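Local atomic coordinates of dioxygenase (PDB entry 5V2D), a protein that probably uses a non-haem iron centre and dioxygen to cleave the central double bond of lignostilbene-type substrates. Residues P233-V238 and L255-E260; H268-P273 and P331-H336; V97-R102 and I486-R491. All coordinates share one frame; numbering follows the deposited sequence.

Contact 1 of 3, residues P233-V238 and L255-E260; sequences PYAAMV and LTVDVE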
ATOM      1  N   PRO A 233     -24.115  -0.044   3.391  1.00 40.24           N
ATOM      2  CA  PRO A 233     -25.044  -0.167   4.519  1.00 41.96           C
ATOM      3  C   PRO A 233     -24.435   0.333   5.819  1.00 45.85           C
ATOM      4  O   PRO A 233     -25.162   0.525   6.761  1.00 46.09           O
ATOM      5  CB  PRO A 233     -25.370  -1.663   4.558  1.00 44.65           C
ATOM      6  CG  PRO A 233     -24.180  -2.332   3.912  1.00 43.20           C
ATOM      7  CD  PRO A 233     -23.742  -1.369   2.833  1.00 43.17           C
ATOM      8  N   TYR A 234     -23.132   0.598   5.877  1.00 39.64           N
ATOM      9  CA  TYR A 234     -22.501   1.176   7.039  1.00 39.63           C
ATOM     10  C   TYR A 234     -21.117   1.680   6.548  1.00 38.42           C
ATOM     11  O   TYR A 234     -20.676   1.291   5.465  1.00 38.36           O
ATOM     12  CB  TYR A 234     -22.330   0.138   8.151  1.00 39.34           C
ATOM     13  CG  TYR A 234     -21.747  -1.192   7.681  1.00 41.62           C
ATOM     14  CD1 TYR A 234     -22.583  -2.274   7.405  1.00 40.53           C
ATOM     15  CD2 TYR A 234     -20.401  -1.382   7.557  1.00 39.03           C
ATOM     16  CE1 TYR A 234     -22.085  -3.492   6.954  1.00 41.67           C
ATOM     17  CE2 TYR A 234     -19.875  -2.621   7.113  1.00 41.37           C
ATOM     18  CZ  TYR A 234     -20.705  -3.686   6.824  1.00 41.76           C
ATOM     19  OH  TYR A 234     -20.192  -4.911   6.382  1.00 38.34           O
ATOM     20  N   ALA A 235     -20.473   2.530   7.319  1.00 35.94           N
ATOM     21  CA  ALA A 235     -19.135   3.043   7.003  1.00 37.44           C
ATOM     22  C   ALA A 235     -18.086   2.033   7.416  1.00 35.64           C
ATOM     23  O   ALA A 235     -17.947   1.682   8.591  1.00 37.95           O
ATOM     24  CB  ALA A 235     -18.873   4.387   7.674  1.00 38.41           C
ATOM     25  N   ALA A 236     -17.294   1.588   6.428  1.00 32.30           N
ATOM     26  CA  ALA A 236     -16.250   0.644   6.672  1.00 30.94           C
ATOM     27  C   ALA A 236     -15.028   0.937   5.842  1.00 29.95           C
ATOM     28  O   ALA A 236     -15.132   1.564   4.754  1.00 30.84           O
ATOM     29  CB  ALA A 236     -16.748  -0.760   6.350  1.00 35.44           C
ATOM     30  N   MET A 237     -13.904   0.362   6.273  1.00 27.35           N
ATOM     31  CA  MET A 237     -12.629   0.562   5.514  1.00 27.78           C
ATOM     32  C   MET A 237     -12.748  -0.100   4.142  1.00 29.22           C
ATOM     33  O   MET A 237     -13.073  -1.296   4.036  1.00 28.46           O
ATOM     34  CB  MET A 237     -11.451  -0.041   6.238  1.00 29.01           C
ATOM     35  CG  MET A 237     -10.113   0.210   5.500  1.00 28.87           C
ATOM     36  SD  MET A 237      -8.680  -0.587   6.291  1.00 30.98           S
ATOM     37  CE  MET A 237      -8.437   0.645   7.518  1.00 31.59           C
ATOM     38  N   VAL A 238     -12.458   0.664   3.098  1.00 28.25           N
ATOM     39  CA  VAL A 238     -12.251   0.106   1.759  1.00 26.92           C
ATOM     40  C   VAL A 238     -10.839   0.520   1.357  1.00 26.68           C
ATOM     41  O   VAL A 238     -10.605   1.661   0.801  1.00 27.36           O
ATOM     42  CB  VAL A 238     -13.265   0.594   0.744  1.00 26.30           C
ATOM     43  CG1 VAL A 238     -13.103  -0.176  -0.565  1.00 26.60           C
ATOM     44  CG2 VAL A 238     -14.683   0.352   1.239  1.00 26.91           C
ATOM     45  N   LEU A 255     -14.010  -3.366   9.502  1.00 34.09           N
ATOM     46  CA  LEU A 255     -13.486  -2.350  10.374  1.00 34.12           C
ATOM     47  C   LEU A 255     -14.444  -1.170  10.222  1.00 37.98           C
ATOM     48  O   LEU A 255     -14.443  -0.524   9.133  1.00 36.24           O
ATOM     49  CB  LEU A 255     -12.112  -1.907   9.886  1.00 33.76           C
ATOM     50  CG  LEU A 255     -10.970  -2.810  10.234  1.00 31.08           C
ATOM     51  CD1 LEU A 255      -9.705  -2.400   9.514  1.00 32.82           C
ATOM     52  CD2 LEU A 255     -10.715  -2.854  11.748  1.00 34.12           C
ATOM     53  N   THR A 256     -15.221  -0.846  11.268  1.00 35.64           N
ATOM     54  CA  THR A 256     -16.267   0.188  11.169  1.00 34.78           C
ATOM     55  C   THR A 256     -15.928   1.451  11.886  1.00 35.64           C
ATOM     56  O   THR A 256     -15.111   1.460  12.803  1.00 36.82           O
ATOM     57  CB  THR A 256     -17.646  -0.323  11.696  1.00 36.27           C
ATOM     58  OG1 THR A 256     -17.507  -0.840  13.024  1.00 32.02           O
ATOM     59  CG2 THR A 256     -18.100  -1.445  10.831  1.00 38.36           C
ATOM     60  N   VAL A 257     -16.579   2.528  11.482  1.00 34.13           N
ATOM     61  CA  VAL A 257     -16.259   3.839  12.013  1.00 37.70           C
ATOM     62  C   VAL A 257     -17.363   4.297  12.950  1.00 42.00           C
ATOM     63  O   VAL A 257     -18.509   4.132  12.651  1.00 41.26           O
ATOM     64  CB  VAL A 257     -16.177   4.841  10.889  1.00 39.75           C
ATOM     65  CG1 VAL A 257     -15.746   6.216  11.380  1.00 39.51           C
ATOM     66  CG2 VAL A 257     -15.196   4.366   9.856  1.00 41.57           C
ATOM     67  N   ASP A 258     -16.999   4.928  14.063  1.00 44.78           N
ATOM     68  CA  ASP A 258     -17.944   5.606  14.969  1.00 42.62           C
ATOM     69  C   ASP A 258     -17.399   6.992  15.377  1.00 38.69           C
ATOM     70  O   ASP A 258     -16.425   7.103  16.137  1.00 38.18           O
ATOM     71  CB  ASP A 258     -18.168   4.737  16.207  1.00 48.13           C
ATOM     72  CG  ASP A 258     -19.308   5.283  17.112  1.00 51.44           C
ATOM     73  OD1 ASP A 258     -20.324   4.646  17.211  1.00 61.72           O
ATOM     74  OD2 ASP A 258     -19.213   6.359  17.713  1.00 54.12           O
ATOM     75  N   VAL A 259     -18.029   8.030  14.890  1.00 40.48           N
ATOM     76  CA  VAL A 259     -17.552   9.399  15.149  1.00 43.92           C
ATOM     77  C   VAL A 259     -17.603   9.784  16.647  1.00 47.49           C
ATOM     78  O   VAL A 259     -16.712  10.522  17.152  1.00 43.75           O
ATOM     79  CB  VAL A 259     -18.329  10.449  14.361  1.00 46.89           C
ATOM     80  CG1 VAL A 259     -17.667  11.849  14.570  1.00 50.17           C
ATOM     81  CG2 VAL A 259     -18.345  10.082  12.903  1.00 49.85           C
ATOM     82  N   GLU A 260     -18.590   9.257  17.364  1.00 44.99           N
ATOM     83  CA  GLU A 260     -18.676   9.532  18.808  1.00 49.01           C
ATOM     84  C   GLU A 260     -17.505   8.952  19.528  1.00 41.24           C
ATOM     85  O   GLU A 260     -16.912   9.622  20.368  1.00 44.52           O
ATOM     86  CB  GLU A 260     -20.051   9.048  19.414  1.00 57.13           C
ATOM     87  CG  GLU A 260     -21.249   9.912  18.967  1.00 61.97           C
ATOM     88  CD  GLU A 260     -21.052  11.425  19.265  1.00 70.63           C
ATOM     89  OE1 GLU A 260     -20.732  11.789  20.455  1.00 76.38           O
ATOM     90  OE2 GLU A 260     -21.190  12.267  18.326  1.00 69.39           O
TER
HETATM   91  O   HOH W   1     -19.666   2.096  10.492  1.00 42.54           O

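Contact 2 of 3, residues H268-P273 and P331-H336; sequences HFQWQP and PQADGH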
ATOM      1  N   HIS A 268     -10.231   5.446  15.060  1.00 30.07           N
ATOM      2  CA  HIS A 268     -11.114   5.706  13.908  1.00 28.50           C
ATOM      3  C   HIS A 268     -11.925   4.465  13.528  1.00 29.37           C
ATOM      4  O   HIS A 268     -13.099   4.574  13.262  1.00 32.37           O
ATOM      5  CB  HIS A 268     -10.297   6.174  12.736  1.00 28.53           C
ATOM      6  CG  HIS A 268     -11.096   6.615  11.534  1.00 28.05           C
ATOM      7  ND1 HIS A 268     -11.221   7.938  11.190  1.00 30.64           N
ATOM      8  CD2 HIS A 268     -11.715   5.894  10.570  1.00 27.82           C
ATOM      9  CE1 HIS A 268     -11.935   8.008  10.075  1.00 32.22           C
ATOM     10  NE2 HIS A 268     -12.278   6.791   9.704  1.00 28.83           N
ATOM     11  N   PHE A 269     -11.295   3.307  13.537  1.00 29.96           N
ATOM     12  CA  PHE A 269     -11.933   2.049  13.179  1.00 31.33           C
ATOM     13  C   PHE A 269     -11.958   1.068  14.370  1.00 32.59           C
ATOM     14  O   PHE A 269     -11.071   1.100  15.216  1.00 29.26           O
ATOM     15  CB  PHE A 269     -11.109   1.322  12.088  1.00 31.39           C
ATOM     16  CG  PHE A 269     -11.080   2.034  10.765  1.00 31.31           C
ATOM     17  CD1 PHE A 269     -12.193   2.048   9.952  1.00 36.17           C
ATOM     18  CD2 PHE A 269      -9.949   2.688  10.352  1.00 33.52           C
ATOM     19  CE1 PHE A 269     -12.155   2.690   8.713  1.00 36.28           C
ATOM     20  CE2 PHE A 269      -9.896   3.350   9.126  1.00 35.40           C
ATOM     21  CZ  PHE A 269     -11.016   3.356   8.322  1.00 36.14           C
ATOM     22  N   GLN A 270     -12.907   0.151  14.305  1.00 32.93           N
ATOM     23  CA  GLN A 270     -13.019  -0.952  15.251  1.00 33.46           C
ATOM     24  C   GLN A 270     -13.399  -2.250  14.551  1.00 30.58           C
ATOM     25  O   GLN A 270     -14.376  -2.310  13.817  1.00 33.53           O
ATOM     26  CB  GLN A 270     -14.141  -0.581  16.261  1.00 33.82           C
ATOM     27  CG  GLN A 270     -14.257  -1.563  17.425  1.00 35.32           C
ATOM     28  CD  GLN A 270     -15.396  -1.215  18.356  1.00 33.56           C
ATOM     29  OE1 GLN A 270     -16.564  -1.438  18.036  1.00 38.21           O
ATOM     30  NE2 GLN A 270     -15.059  -0.650  19.456  1.00 34.35           N
ATOM     31  N   TRP A 271     -12.671  -3.301  14.811  1.00 32.70           N
ATOM     32  CA  TRP A 271     -12.990  -4.626  14.236  1.00 33.97           C
ATOM     33  C   TRP A 271     -14.291  -5.177  14.783  1.00 35.27           C
ATOM     34  O   TRP A 271     -14.532  -5.056  15.972  1.00 37.22           O
ATOM     35  CB  TRP A 271     -11.872  -5.575  14.562  1.00 35.79           C
ATOM     36  CG  TRP A 271     -12.043  -6.937  13.986  1.00 36.33           C
ATOM     37  CD1 TRP A 271     -12.403  -8.070  14.654  1.00 38.04           C
ATOM     38  CD2 TRP A 271     -11.808  -7.302  12.656  1.00 38.45           C
ATOM     39  NE1 TRP A 271     -12.434  -9.106  13.807  1.00 37.86           N
ATOM     40  CE2 TRP A 271     -12.063  -8.678  12.562  1.00 37.83           C
ATOM     41  CE3 TRP A 271     -11.370  -6.592  11.504  1.00 38.09           C
ATOM     42  CZ2 TRP A 271     -11.906  -9.389  11.367  1.00 37.70           C
ATOM     43  CZ3 TRP A 271     -11.233  -7.318  10.311  1.00 38.70           C
ATOM     44  CH2 TRP A 271     -11.513  -8.682  10.257  1.00 39.00           C
ATOM     45  N   GLN A 272     -15.104  -5.721  13.885  1.00 35.16           N
ATOM     46  CA  GLN A 272     -16.404  -6.336  14.180  1.00 36.10           C
ATOM     47  C   GLN A 272     -16.260  -7.805  13.782  1.00 39.34           C
ATOM     48  O   GLN A 272     -16.190  -8.121  12.628  1.00 37.75           O
ATOM     49  CB  GLN A 272     -17.498  -5.680  13.399  1.00 36.51           C
ATOM     50  CG  GLN A 272     -17.564  -4.156  13.556  1.00 37.53           C
ATOM     51  CD  GLN A 272     -17.667  -3.703  15.008  1.00 39.32           C
ATOM     52  OE1 GLN A 272     -18.401  -4.269  15.696  1.00 40.54           O
ATOM     53  NE2 GLN A 272     -16.896  -2.728  15.449  1.00 39.25           N
ATOM     54  N   PRO A 273     -16.111  -8.709  14.760  1.00 44.83           N
ATOM     55  CA  PRO A 273     -15.861 -10.113  14.433  1.00 45.80           C
ATOM     56  C   PRO A 273     -17.069 -10.923  13.909  1.00 44.73           C
ATOM     57  O   PRO A 273     -16.926 -12.028  13.488  1.00 44.12           O
ATOM     58  CB  PRO A 273     -15.402 -10.695  15.783  1.00 50.57           C
ATOM     59  CG  PRO A 273     -16.162  -9.886  16.782  1.00 50.82           C
ATOM     60  CD  PRO A 273     -16.099  -8.490  16.221  1.00 45.79           C
ATOM     61  N   PRO A 331      -8.668  -2.534  17.690  1.00 40.76           N
ATOM     62  CA  PRO A 331      -9.176  -3.749  18.342  1.00 40.16           C
ATOM     63  C   PRO A 331     -10.673  -3.774  18.364  1.00 39.14           C
ATOM     64  O   PRO A 331     -11.344  -2.687  18.299  1.00 37.60           O
ATOM     65  CB  PRO A 331      -8.607  -3.665  19.785  1.00 42.25           C
ATOM     66  CG  PRO A 331      -8.453  -2.172  20.013  1.00 43.38           C
ATOM     67  CD  PRO A 331      -7.990  -1.634  18.644  1.00 42.45           C
ATOM     68  N   GLN A 332     -11.227  -4.982  18.435  1.00 41.18           N
ATOM     69  CA  GLN A 332     -12.658  -5.080  18.724  1.00 44.82           C
ATOM     70  C   GLN A 332     -13.050  -4.474  20.073  1.00 41.32           C
ATOM     71  O   GLN A 332     -12.178  -4.147  20.870  1.00 37.89           O
ATOM     72  CB  GLN A 332     -13.151  -6.526  18.617  1.00 48.68           C
ATOM     73  CG  GLN A 332     -12.413  -7.528  19.493  1.00 50.16           C
ATOM     74  CD  GLN A 332     -12.867  -8.930  19.223  1.00 55.02           C
ATOM     75  OE1 GLN A 332     -12.772  -9.431  18.116  1.00 57.65           O
ATOM     76  NE2 GLN A 332     -13.348  -9.582  20.248  1.00 55.62           N
ATOM     77  N   ALA A 333     -14.348  -4.282  20.278  1.00 45.10           N
ATOM     78  CA  ALA A 333     -14.910  -3.563  21.452  1.00 50.26           C
ATOM     79  C   ALA A 333     -14.377  -4.150  22.778  1.00 56.74           C
ATOM     80  O   ALA A 333     -13.898  -3.385  23.609  1.00 55.88           O
ATOM     81  CB  ALA A 333     -16.421  -3.555  21.450  1.00 51.15           C
ATOM     82  N   ASP A 334     -14.369  -5.478  22.945  1.00 59.70           N
ATOM     83  CA  ASP A 334     -13.723  -6.013  24.168  1.00 61.46           C
ATOM     84  C   ASP A 334     -12.194  -5.851  24.353  1.00 60.96           C
ATOM     85  O   ASP A 334     -11.675  -6.274  25.386  1.00 58.13           O
ATOM     86  CB  ASP A 334     -14.192  -7.446  24.522  1.00 58.78           C
ATOM     87  CG  ASP A 334     -13.555  -8.554  23.652  1.00 61.14           C
ATOM     88  OD1 ASP A 334     -14.219  -9.604  23.583  1.00 54.74           O
ATOM     89  OD2 ASP A 334     -12.505  -8.330  23.003  1.00 58.31           O
ATOM     90  N   GLY A 335     -11.483  -5.258  23.381  1.00 58.57           N
ATOM     91  CA  GLY A 335     -10.029  -5.020  23.448  1.00 54.18           C
ATOM     92  C   GLY A 335      -9.193  -6.176  22.965  1.00 54.44           C
ATOM     93  O   GLY A 335      -7.983  -6.029  22.829  1.00 50.19           O
ATOM     94  N   HIS A 336      -9.811  -7.347  22.741  1.00 57.01           N
ATOM     95  CA  HIS A 336      -9.035  -8.524  22.352  1.00 60.10           C
ATOM     96  C   HIS A 336      -8.485  -8.409  20.896  1.00 57.32           C
ATOM     97  O   HIS A 336      -9.165  -7.882  19.991  1.00 50.76           O
ATOM     98  CB  HIS A 336      -9.843  -9.811  22.526  1.00 66.33           C
ATOM     99  CG  HIS A 336      -9.004 -11.030  22.261  1.00 74.07           C
ATOM    100  ND1 HIS A 336      -9.091 -11.769  21.096  1.00 74.32           N
ATOM    101  CD2 HIS A 336      -7.997 -11.587  22.989  1.00 79.68           C
ATOM    102  CE1 HIS A 336      -8.200 -12.745  21.131  1.00 80.45           C
ATOM    103  NE2 HIS A 336      -7.520 -12.655  22.264  1.00 81.90           N
TER
HETATM  104  O   HOH W   2     -10.920   0.116  17.831  1.00 35.70           O
HETATM  105  O   HOH W   3     -15.945  -4.851  18.272  1.00 44.13           O

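Contact 3 of 3, residues V97-R102 and I486-R491; sequences VSLRRR and IPFRMR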
ATOM      1  N   VAL A  97      22.190   3.880 -11.600  1.00 29.07           N
ATOM      2  CA  VAL A  97      21.008   4.156 -10.745  1.00 27.45           C
ATOM      3  C   VAL A  97      21.369   5.321  -9.834  1.00 25.63           C
ATOM      4  O   VAL A  97      22.490   5.359  -9.265  1.00 25.36           O
ATOM      5  CB  VAL A  97      20.592   2.955  -9.906  1.00 27.46           C
ATOM      6  CG1 VAL A  97      19.277   3.233  -9.253  1.00 27.20           C
ATOM      7  CG2 VAL A  97      20.416   1.756 -10.775  1.00 27.56           C
ATOM      8  N   SER A  98      20.457   6.263  -9.743  1.00 26.70           N
ATOM      9  CA  SER A  98      20.553   7.355  -8.766  1.00 24.81           C
ATOM     10  C   SER A  98      19.332   7.372  -7.829  1.00 24.18           C
ATOM     11  O   SER A  98      18.351   6.692  -8.116  1.00 22.79           O
ATOM     12  CB  SER A  98      20.701   8.679  -9.474  1.00 27.33           C
ATOM     13  OG  SER A  98      19.551   8.916 -10.264  1.00 27.89           O
ATOM     14  N   LEU A  99      19.441   8.086  -6.704  1.00 21.64           N
ATOM     15  CA  LEU A  99      18.364   8.083  -5.709  1.00 23.67           C
ATOM     16  C   LEU A  99      18.118   9.523  -5.271  1.00 23.86           C
ATOM     17  O   LEU A  99      19.066  10.303  -5.031  1.00 24.22           O
ATOM     18  CB  LEU A  99      18.740   7.274  -4.519  1.00 23.47           C
ATOM     19  CG  LEU A  99      17.848   7.339  -3.287  1.00 25.23           C
ATOM     20  CD1 LEU A  99      16.449   6.833  -3.519  1.00 23.77           C
ATOM     21  CD2 LEU A  99      18.572   6.545  -2.206  1.00 27.08           C
ATOM     22  N   ARG A 100      16.837   9.850  -5.213  1.00 25.00           N
ATOM     23  CA  ARG A 100      16.362  11.024  -4.476  1.00 26.14           C
ATOM     24  C   ARG A 100      15.298  10.632  -3.516  1.00 23.18           C
ATOM     25  O   ARG A 100      14.488   9.805  -3.832  1.00 24.01           O
ATOM     26  CB  ARG A 100      15.707  11.938  -5.448  1.00 29.97           C
ATOM     27  CG  ARG A 100      16.589  12.855  -6.070  1.00 42.86           C
ATOM     28  CD  ARG A 100      15.700  14.176  -5.969  1.00 53.76           C
ATOM     29  NE  ARG A 100      16.481  15.412  -5.996  1.00 63.19           N
ATOM     30  CZ  ARG A 100      17.134  15.779  -7.083  1.00 68.80           C
ATOM     31  NH1 ARG A 100      17.084  15.056  -8.235  1.00 63.21           N
ATOM     32  NH2 ARG A 100      17.831  16.893  -7.018  1.00 70.93           N
ATOM     33  N   ARG A 101      15.324  11.231  -2.314  1.00 20.40           N
ATOM     34  CA  ARG A 101      14.390  10.868  -1.256  1.00 20.58           C
ATOM     35  C   ARG A 101      13.962  12.196  -0.620  1.00 21.79           C
ATOM     36  O   ARG A 101      14.854  12.956  -0.185  1.00 21.26           O
ATOM     37  CB  ARG A 101      15.022   9.956  -0.264  1.00 21.46           C
ATOM     38  CG  ARG A 101      14.068   9.396   0.783  1.00 22.04           C
ATOM     39  CD  ARG A 101      14.713   8.215   1.522  1.00 22.57           C
ATOM     40  NE  ARG A 101      13.780   7.513   2.402  1.00 23.51           N
ATOM     41  CZ  ARG A 101      13.695   7.566   3.705  1.00 25.42           C
ATOM     42  NH1 ARG A 101      14.436   8.410   4.429  1.00 26.70           N
ATOM     43  NH2 ARG A 101      12.778   6.781   4.298  1.00 24.59           N
ATOM     44  N   ARG A 102      12.675  12.464  -0.592  1.00 21.22           N
ATOM     45  CA  ARG A 102      12.141  13.754  -0.102  0.60 23.51           C
ATOM     46  C   ARG A 102      10.782  13.542   0.597  1.00 21.27           C
ATOM     47  O   ARG A 102       9.977  12.716   0.158  1.00 19.49           O
ATOM     48  CB  ARG A 102      11.905  14.793  -1.239  0.60 27.48           C
ATOM     49  CG  ARG A 102      13.096  15.261  -2.060  0.60 33.45           C
ATOM     50  CD  ARG A 102      14.084  16.106  -1.214  0.60 39.10           C
ATOM     51  NE  ARG A 102      15.175  16.890  -1.819  0.60 42.66           N
ATOM     52  CZ  ARG A 102      16.459  16.521  -1.978  0.60 46.83           C
ATOM     53  NH1 ARG A 102      16.881  15.306  -1.715  0.60 43.37           N
ATOM     54  NH2 ARG A 102      17.335  17.392  -2.461  0.60 49.91           N
ATOM     55  N   ILE A 486      22.749   0.859  -1.179  1.00 25.91           N
ATOM     56  CA  ILE A 486      22.266   2.190  -0.716  1.00 25.51           C
ATOM     57  C   ILE A 486      23.113   2.495   0.495  1.00 26.22           C
ATOM     58  O   ILE A 486      23.245   1.664   1.389  1.00 26.34           O
ATOM     59  CB  ILE A 486      20.783   2.116  -0.379  1.00 25.13           C
ATOM     60  CG1 ILE A 486      20.020   1.709  -1.638  1.00 27.00           C
ATOM     61  CG2 ILE A 486      20.266   3.511  -0.024  1.00 26.11           C
ATOM     62  CD1 ILE A 486      18.768   1.009  -1.350  1.00 26.64           C
ATOM     63  N   PRO A 487      23.678   3.709   0.571  1.00 25.04           N
ATOM     64  CA  PRO A 487      24.602   4.013   1.627  1.00 26.24           C
ATOM     65  C   PRO A 487      23.989   4.364   2.987  1.00 24.19           C
ATOM     66  O   PRO A 487      24.710   4.731   3.932  1.00 25.13           O
ATOM     67  CB  PRO A 487      25.323   5.214   1.064  1.00 28.04           C
ATOM     68  CG  PRO A 487      24.381   5.839   0.141  1.00 26.55           C
ATOM     69  CD  PRO A 487      23.685   4.714  -0.490  1.00 25.94           C
ATOM     70  N   PHE A 488      22.684   4.292   3.073  1.00 23.70           N
ATOM     71  CA  PHE A 488      21.955   4.449   4.312  1.00 23.01           C
ATOM     72  C   PHE A 488      20.799   3.509   4.339  1.00 23.86           C
ATOM     73  O   PHE A 488      20.361   3.052   3.311  1.00 23.02           O
ATOM     74  CB  PHE A 488      21.488   5.950   4.555  1.00 22.74           C
ATOM     75  CG  PHE A 488      20.509   6.456   3.531  1.00 21.85           C
ATOM     76  CD1 PHE A 488      19.174   6.294   3.707  1.00 22.66           C
ATOM     77  CD2 PHE A 488      20.935   7.135   2.421  1.00 24.06           C
ATOM     78  CE1 PHE A 488      18.228   6.768   2.734  1.00 22.24           C
ATOM     79  CE2 PHE A 488      20.024   7.529   1.410  1.00 23.08           C
ATOM     80  CZ  PHE A 488      18.677   7.342   1.600  1.00 23.40           C
ATOM     81  N   ARG A 489      20.342   3.217   5.542  1.00 24.81           N
ATOM     82  CA  ARG A 489      19.203   2.329   5.772  1.00 25.29           C
ATOM     83  C   ARG A 489      17.852   2.956   5.323  1.00 25.49           C
ATOM     84  O   ARG A 489      17.478   4.063   5.744  1.00 25.07           O
ATOM     85  CB  ARG A 489      19.069   2.019   7.265  1.00 25.48           C
ATOM     86  CG  ARG A 489      17.901   1.117   7.628  1.00 27.15           C
ATOM     87  CD  ARG A 489      17.840   0.973   9.161  1.00 29.44           C
ATOM     88  NE  ARG A 489      17.680   2.259   9.805  1.00 29.11           N
ATOM     89  CZ  ARG A 489      16.510   2.833  10.067  1.00 29.78           C
ATOM     90  NH1 ARG A 489      15.315   2.218   9.883  1.00 29.27           N
ATOM     91  NH2 ARG A 489      16.564   4.061  10.648  1.00 28.73           N
ATOM     92  N   MET A 490      17.140   2.209   4.525  1.00 24.79           N
ATOM     93  CA  MET A 490      15.796   2.606   4.078  1.00 25.08           C
ATOM     94  C   MET A 490      14.840   2.038   5.122  1.00 26.17           C
ATOM     95  O   MET A 490      14.754   0.800   5.304  1.00 25.16           O
ATOM     96  CB  MET A 490      15.489   1.965   2.717  1.00 26.32           C
ATOM     97  CG  MET A 490      16.416   2.403   1.575  1.00 28.32           C
ATOM     98  SD  MET A 490      16.289   4.111   1.031  1.00 28.61           S
ATOM     99  CE  MET A 490      14.788   3.987   0.099  1.00 27.03           C
ATOM    100  N   ARG A 491      14.026   2.914   5.690  1.00 22.78           N
ATOM    101  CA  ARG A 491      12.939   2.451   6.587  1.00 24.31           C
ATOM    102  C   ARG A 491      11.922   1.622   5.778  1.00 22.00           C
ATOM    103  O   ARG A 491      11.755   1.787   4.584  1.00 21.69           O
ATOM    104  CB  ARG A 491      12.251   3.663   7.210  1.00 24.85           C
ATOM    105  CG  ARG A 491      11.367   3.357   8.367  1.00 25.42           C
ATOM    106  CD  ARG A 491      10.952   4.683   9.061  1.00 24.30           C
ATOM    107  NE  ARG A 491      10.370   4.372  10.386  1.00 24.51           N
ATOM    108  CZ  ARG A 491       9.068   4.439  10.707  1.00 24.72           C
ATOM    109  NH1 ARG A 491       8.701   4.101  11.950  1.00 26.20           N
ATOM    110  NH2 ARG A 491       8.106   4.814   9.835  1.00 23.31           N
TER
HETATM  111  O   HOH W   4      12.326   4.192   3.112  1.00 22.98           O

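Contact 1 of 3, residues P233-V238 and L255-E260
Met237 and Leu255 lie side by side and point the same way, the sulfur SD of Met237 3.8 Å from CD1 of Leu255. With CG anti to the backbone N (chi1 -177°), the extended chain of Met237 carries SD to this leucine methyl, and the bend at chi3 (-81°) turns CE to the same CD1. Phe269 touches both side chains and adds an aromatic neighbour to the pair. Tyr234 and Thr256 meet instead at a slant: the methyl CG2 of Thr256 approaches CD2 of the Tyr234 ring at 4.0 Å. On the other side of the bridge from Met237 and Leu255, CB of Ala235 lies 4.2 Å from CB of Val257.

That bridge, between Ala236 and Thr256, is the single one joining the backbones. Met237 N gives a 3.0 Å hydrogen bond to Leu255 O, whereas the bond from Val257 N to Ala235 O is weak. Water 1 donates to Ala235 O and Val257 O, adding a water bridge beside the weak bond. This isolated beta bridge fastens the loop before strand 242-243 to the two-stranded antiparallel sheet of 255-257 and 269-271, with the side chain of Met237 about 9 Å from the bound iron of a carotenoid-oxygenase-type beta-propeller.

Contact 2 of 3, residues H268-P273 and P331-H336
Gln270 lays its side chain along the backbone of Pro331 to Ala333, with CG 3.2 Å from Pro331 O and the amide NE2 3.5 Å from CA of Ala333. CG anti to the backbone N (chi1 -173°) and an extended chain beyond it carry the amide that far. Gln272 fixes the rotation of this amide: its NE2 gives a hydrogen bond to OE1 of Gln270, on a lone pair and in both amide planes, and a second to Gln270 O from above that carbonyl's plane.

Trp271 and Gln332 meet edge on, OE1 of Gln332 lying near the indole plane at 3.7 Å from CD1 of Trp271, with ring and amide planes only 8° apart. The indole NE1 gives its hydrogen bond to OD1 of Asp299. Pro273 lies across the same glutamine amide, its CB and CG touching OE1. At the amide's other end, NE2 of Gln332 donates to OD2 of Asp334 from above the carboxylate plane; OD2 also takes His336 N in an Asx turn that overlaps the end of the type I turn from Gln332 to Gly335.

No direct hydrogen bond spans the segments. Water 2 donates to Phe269 O and Pro331 O, while water 3 gives to Trp271 O and accepts from Ala333 N at 2.6 Å. The chemistry is thus that of a hydrated surface contact: van der Waals touches and two bridging waters join the segments, while direct hydrogen bonds within each segment orient its glutamine amides.

Contact 3 of 3, residues V97-R102 and I486-R491
Apolar packing centres on Phe488, whose ring meets Leu99 from the opposite direction: CD2 of Leu99 lies 3.9 Å from CZ of Phe488, approaching obliquely. The same leucine methyl reaches CG2 of Ile486 at 4.1 Å, and that CG2 sits over the centre of one face of the phenyl ring. CG of Phe488 lies between its own backbone N and carbonyl carbon (chi1 64°), which turns the ring toward strand 96-103.

Mixed contacts come from Arg101. Its extended chain runs past the ring edge, CD 4.0 Å from CE1 of Phe488, and the guanidinium stands at 51° to the ring; CE of Met490 lies near NE. An alanine in place of Phe488 is likely to open a gap beside the Leu99 and Ile486 methyls and leave the aliphatic part of Arg101 without its ring-edge neighbour.

Polar links gather at the end of Arg101. Water 4 accepts from its NH2 at 2.9 Å and donates to Arg491 O, while Asp68 makes a salt bridge with NH2 and Ile41 O takes NH1. Without direct hydrogen bonds between the segments, these side chains join strand 96-103 of one antiparallel sheet to the loop leaving strand 482-486 of another, an arrangement consistent with face-to-face packing of neighbouring blades in a beta-propeller.

Contacts 1 and 2 are neighbours, their centres 12 Å apart, and share the small sheet in which strand 255-257 pairs with strand 269-271. They follow one another in the chain, and they join where Thr256 O probably accepts a hydrogen bond from Gln270 N. Together they link loop 233-238, the two-stranded sheet and loop 331-336 in succession. Contact 3 lies on the opposite side of the chain's centre from both, its centre about 37 Å from the centre of either, and closes a long loop that contains them. It thereby brings strand 96-103 together with residues near the C-terminus, in keeping with the closed ring of a propeller.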